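Local atomic coordinates of dihydrodipicolinate reductase N-terminus domain-containing protein (Mycobacterium smegmatis, PDB entry 6IAQ), a protein that catalyses the reductive amination of ketones as an NADP-binding amine dehydrogenase with a dihydrodipicolinate reductase-like Rossmann domain. Residues S6-V12 with V31-I37. Sequence-based numbering, arbitrary orientation.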
loop_
_atom_site.group_PDB
_atom_site.type_symbol
_atom_site.label_atom_id
_atom_site.label_comp_id
_atom_site.label_asym_id
_atom_site.label_seq_id
_atom_site.Cartn_x
_atom_site.Cartn_y
_atom_site.Cartn_z
ATOM N N SER A 6 1.787 -23.329 -16.021
ATOM C CA SER A 6 2.969 -22.818 -15.277
ATOM C C SER A 6 4.020 -23.930 -15.233
ATOM O O SER A 6 3.643 -25.115 -15.226
ATOM C CB SER A 6 2.572 -22.339 -13.884
ATOM O OG SER A 6 3.705 -21.986 -13.114
ATOM N N ASP A 7 5.288 -23.556 -15.185
ATOM C CA ASP A 7 6.427 -24.461 -14.895
ATOM C C ASP A 7 6.375 -24.912 -13.425
ATOM O O ASP A 7 7.003 -25.944 -13.104
ATOM C CB ASP A 7 7.776 -23.777 -15.164
ATOM C CG ASP A 7 8.062 -23.486 -16.626
ATOM O OD1 ASP A 7 7.429 -24.119 -17.522
ATOM O OD2 ASP A 7 8.924 -22.618 -16.862
ATOM N N ILE A 8 5.717 -24.149 -12.544
ATOM C CA ILE A 8 5.895 -24.296 -11.063
ATOM C C ILE A 8 5.253 -25.617 -10.630
ATOM O O ILE A 8 4.067 -25.860 -10.975
ATOM C CB ILE A 8 5.298 -23.091 -10.304
ATOM C CG1 ILE A 8 6.086 -21.809 -10.605
ATOM C CG2 ILE A 8 5.191 -23.380 -8.811
ATOM C CD1 ILE A 8 5.361 -20.533 -10.219
ATOM N N ARG A 9 6.000 -26.400 -9.866
ATOM C CA ARG A 9 5.519 -27.683 -9.287
ATOM C C ARG A 9 5.382 -27.461 -7.775
ATOM O O ARG A 9 6.383 -27.074 -7.120
ATOM C CB ARG A 9 6.455 -28.838 -9.684
ATOM C CG ARG A 9 6.524 -29.098 -11.189
ATOM C CD ARG A 9 7.681 -30.004 -11.594
ATOM N NE ARG A 9 7.511 -31.343 -11.048
ATOM C CZ ARG A 9 8.129 -31.841 -9.979
ATOM N NH1 ARG A 9 9.053 -31.146 -9.323
ATOM N NH2 ARG A 9 7.880 -33.095 -9.622
ATOM N N ALA A 10 4.183 -27.664 -7.241
ATOM C CA ALA A 10 3.866 -27.341 -5.822
ATOM C C ALA A 10 3.394 -28.584 -5.050
ATOM O O ALA A 10 2.704 -29.428 -5.659
ATOM C CB ALA A 10 2.810 -26.260 -5.792
ATOM N N VAL A 11 3.742 -28.654 -3.769
ATOM C CA VAL A 11 3.154 -29.601 -2.783
ATOM C C VAL A 11 2.257 -28.795 -1.830
ATOM O O VAL A 11 2.729 -27.778 -1.279
ATOM C CB VAL A 11 4.247 -30.386 -2.038
ATOM C CG1 VAL A 11 3.733 -31.026 -0.739
ATOM C CG2 VAL A 11 4.825 -31.473 -2.946
ATOM N N VAL A 12 0.994 -29.198 -1.683
ATOM C CA VAL A 12 0.069 -28.520 -0.726
ATOM C C VAL A 12 0.213 -29.262 0.609
ATOM O O VAL A 12 -0.067 -30.482 0.684
ATOM C CB VAL A 12 -1.371 -28.297 -1.246
ATOM C CG1 VAL A 12 -1.539 -28.592 -2.735
ATOM C CG2 VAL A 12 -2.440 -28.985 -0.444
ATOM N N VAL A 31 -0.566 -23.660 -11.910
ATOM C CA VAL A 31 0.482 -24.362 -11.118
ATOM C C VAL A 31 0.205 -25.871 -11.204
ATOM O O VAL A 31 -0.961 -26.276 -11.250
ATOM C CB VAL A 31 0.535 -23.865 -9.663
ATOM C CG1 VAL A 31 1.413 -24.728 -8.790
ATOM C CG2 VAL A 31 1.000 -22.426 -9.588
ATOM N N GLN A 32 1.265 -26.663 -11.255
ATOM C CA GLN A 32 1.176 -28.142 -11.234
ATOM C C GLN A 32 1.241 -28.596 -9.772
ATOM O O GLN A 32 2.302 -28.423 -9.121
ATOM C CB GLN A 32 2.289 -28.770 -12.066
ATOM C CG GLN A 32 2.179 -28.457 -13.551
ATOM C CD GLN A 32 3.414 -28.871 -14.302
ATOM O OE1 GLN A 32 4.118 -28.052 -14.887
ATOM N NE2 GLN A 32 3.696 -30.160 -14.258
ATOM N N ILE A 33 0.140 -29.133 -9.249
ATOM C CA ILE A 33 0.177 -29.749 -7.888
ATOM C C ILE A 33 0.710 -31.172 -8.078
ATOM O O ILE A 33 0.044 -31.948 -8.775
ATOM C CB ILE A 33 -1.195 -29.693 -7.196
ATOM C CG1 ILE A 33 -1.696 -28.247 -7.036
ATOM C CG2 ILE A 33 -1.136 -30.430 -5.866
ATOM C CD1 ILE A 33 -3.135 -28.147 -6.567
ATOM N N VAL A 34 1.837 -31.495 -7.454
ATOM C CA VAL A 34 2.502 -32.813 -7.616
ATOM C C VAL A 34 2.434 -33.607 -6.308
ATOM O O VAL A 34 2.834 -34.789 -6.322
ATOM C CB VAL A 34 3.947 -32.647 -8.112
ATOM C CG1 VAL A 34 3.944 -31.909 -9.440
ATOM C CG2 VAL A 34 4.858 -31.971 -7.093
ATOM N N GLY A 35 1.943 -33.010 -5.223
ATOM C CA GLY A 35 1.884 -33.723 -3.930
ATOM C C GLY A 35 1.009 -33.011 -2.917
ATOM O O GLY A 35 0.696 -31.819 -3.128
ATOM N N ALA A 36 0.599 -33.726 -1.864
ATOM C CA ALA A 36 -0.343 -33.214 -0.844
ATOM C C ALA A 36 -0.148 -34.016 0.450
ATOM O O ALA A 36 -0.062 -35.266 0.385
ATOM C CB ALA A 36 -1.755 -33.268 -1.369
ATOM N N ILE A 37 0.017 -33.309 1.564
ATOM C CA ILE A 37 0.336 -33.883 2.893
ATOM C C ILE A 37 -0.816 -33.560 3.853
ATOM O O ILE A 37 -1.258 -32.375 3.915
ATOM C CB ILE A 37 1.687 -33.379 3.397
ATOM C CG1 ILE A 37 2.767 -33.546 2.322
ATOM C CG2 ILE A 37 2.066 -34.034 4.722
ATOM C CD1 ILE A 37 4.001 -32.731 2.574
#
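Residues Arg-9 to Val-12 pair in parallel with Gln-32 to Ile-37, the short strand axes inclined by 15° and approaching to 4.5 Å, as the first and second strands of the Rossmann beta-alpha-beta unit, joined through helix 17-28. Regular bonding runs from Gln-32 N to Ile-8 O, through Ala-10 N to Gln-32 O (2.8 Å), to Val-34 N on Ala-10 O. There the pairing is interrupted: between the pairs Ala-10/Ile-33 and Val-12/Ala-36 one strand has Val-11 alone and the other has two residues, Val-34 and Gly-35, a beta bulge, with a psi of -6° at Val-34 turning the chain. Gly-35 N is left buried without a partner, 3.7 Å from Ala-10 O. Beyond the bulge, Val-12 N reaches Gly-35 O from above the carbonyl plane, while Ile-37 N binds Val-12 O.

At the bulge, Val-34 lies over the Arg-9 side chain, which it crosses at about a right angle. Val-34 CG2 lies 4.1 Å above the guanidinium plane, toward its rim, and CG1 packs 4.0 Å from Arg-9 NE. With its chain bent at chi3 (65°), Arg-9 spends its NH1 and NH2 on the carbonyls of His-74 and Thr-73. On the same side of the sheet, Val-11 CG2 covers the glycine backbone.

The other face, with Ala-10, Val-12, Ile-33 and Ala-36, is apolar and packs on helices 17-28 and 48-51. Ala-10 CB nestles against Val-31 CG1 at 3.6 Å, and Val-12 CG1 meets Ile-33 CG2 obliquely. Ile-37, at the end of its strand, touches the bound NADP, placing this end of the pair at the cofactor pocket; its CD1 rests 3.7 Å from Val-11 CG1.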